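Local coordinates for protein serine protease inhibitor 1 (Coprinopsis cinerea, PDB 3VWC) that probably inhibits serine endopeptidases as a beta-trefoil member of the I66 family of fungal peptidase inhibitors, at residues Val109-Ala112 with Asp113-Glu116. Residues are numbered along the deposited sequence; the frame is centred on the assembly and turned at random.
Sequences VVPA and DAEE
Pro111 and Ala114 close a type I beta turn at the surface of the beta-trefoil, in the connection between strands 107-109 and 121-123. The backbone N-H of Ala114 donates to Pro111 O at 2.9 Å with an N-H...O angle of 155°. It approaches from well above the carbonyl plane, 58° out of it, and not along a lone pair.

Packing is tight where the two arms of the turn meet. The methyl of Ala114 points back at the preceding residues: its CB lies 3.2 Å from Pro111 O and 3.7 Å from CG1 of the buried Val110, while Pro111 CD stands farther off, at 4.2 Å from the same methyl. The proline also touches Glu121 and Arg123 of strand 121-123.

The corner residues, Ala112 and Asp113, are solvent-exposed. With CG held between its backbone N and carbonyl carbon (chi1 72°), the carboxylate of Asp113 lies beside the proline, OD2 3.6 Å from Pro111 CB, a van der Waals approach and no hydrogen bond. A water donates to both Ala112 O, at 3.0 Å, and Ala114 O, at 2.7 Å, linking the corner to the outgoing chain. Beyond it, Glu115 N bonds to Gln118 OE1. Within the turn, then, main-chain polar groups and one water hold the reversal, and the side chains that meet across it add only van der Waals contact.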
loop_
_atom_site.group_PDB
_atom_site.type_symbol
_atom_site.label_atom_id
_atom_site.label_comp_id
_atom_site.label_asym_id
_atom_site.label_seq_id
_atom_site.Cartn_x
_atom_site.Cartn_y
_atom_site.Cartn_z
ATOM N N VAL A 109 -2.045 -2.453 6.169
ATOM C CA VAL A 109 -2.562 -3.737 6.652
ATOM C C VAL A 109 -3.833 -4.134 5.873
ATOM O O VAL A 109 -4.787 -3.340 5.702
ATOM C CB VAL A 109 -2.933 -3.685 8.166
ATOM C CG1 VAL A 109 -3.534 -5.008 8.634
ATOM C CG2 VAL A 109 -1.694 -3.352 8.998
ATOM N N VAL A 110 -3.821 -5.336 5.285
ATOM C CA VAL A 110 -5.050 -5.903 4.685
ATOM C C VAL A 110 -5.508 -6.989 5.663
ATOM O O VAL A 110 -4.781 -7.974 5.881
ATOM C CB VAL A 110 -4.731 -6.528 3.307
ATOM C CG1 VAL A 110 -5.966 -7.361 2.770
ATOM C CG2 VAL A 110 -4.413 -5.432 2.343
ATOM N N PRO A 111 -6.678 -6.809 6.319
ATOM C CA PRO A 111 -7.107 -7.862 7.264
ATOM C C PRO A 111 -7.240 -9.228 6.595
ATOM O O PRO A 111 -7.591 -9.348 5.403
ATOM C CB PRO A 111 -8.487 -7.384 7.738
ATOM C CG PRO A 111 -8.533 -5.900 7.451
ATOM C CD PRO A 111 -7.654 -5.684 6.233
ATOM N N ALA A 112 -7.058 -10.274 7.401
ATOM C CA ALA A 112 -7.012 -11.629 6.814
ATOM C C ALA A 112 -8.324 -12.016 6.212
ATOM O O ALA A 112 -8.377 -12.778 5.220
ATOM C CB ALA A 112 -6.528 -12.647 7.826
ATOM N N ASP A 113 -9.395 -11.445 6.755
ATOM C CA ASP A 113 -10.751 -11.717 6.246
ATOM C C ASP A 113 -11.237 -10.661 5.221
ATOM O O ASP A 113 -12.465 -10.515 5.010
ATOM C CB ASP A 113 -11.738 -11.882 7.424
ATOM C CG ASP A 113 -12.036 -10.576 8.128
ATOM O OD1 ASP A 113 -13.095 -10.479 8.776
ATOM O OD2 ASP A 113 -11.170 -9.697 8.099
ATOM N N ALA A 114 -10.327 -9.819 4.698
ATOM C CA ALA A 114 -10.754 -8.752 3.831
ATOM C C ALA A 114 -11.565 -9.301 2.651
ATOM O O ALA A 114 -11.264 -10.373 2.098
ATOM C CB ALA A 114 -9.532 -7.985 3.291
ATOM N N GLU A 115 -12.640 -8.611 2.320
ATOM C CA GLU A 115 -13.378 -8.890 1.102
ATOM C C GLU A 115 -12.880 -8.060 -0.101
ATOM O O GLU A 115 -12.244 -6.982 0.041
ATOM C CB GLU A 115 -14.852 -8.522 1.356
ATOM C CG GLU A 115 -15.516 -9.307 2.436
ATOM C CD GLU A 115 -17.009 -8.947 2.541
ATOM O OE1 GLU A 115 -17.818 -9.856 2.343
ATOM O OE2 GLU A 115 -17.371 -7.764 2.743
ATOM N N GLU A 116 -13.279 -8.485 -1.299
ATOM C CA GLU A 116 -13.008 -7.676 -2.474
ATOM C C GLU A 116 -13.641 -6.306 -2.315
ATOM O O GLU A 116 -14.753 -6.183 -1.789
ATOM C CB GLU A 116 -13.534 -8.393 -3.735
ATOM C CG GLU A 116 -12.747 -9.634 -4.012
ATOM C CD GLU A 116 -13.145 -10.382 -5.278
ATOM O OE1 GLU A 116 -14.122 -9.969 -5.936
ATOM O OE2 GLU A 116 -12.482 -11.404 -5.571
HETATM O O HOH W 1 -8.974 -11.860 2.415
#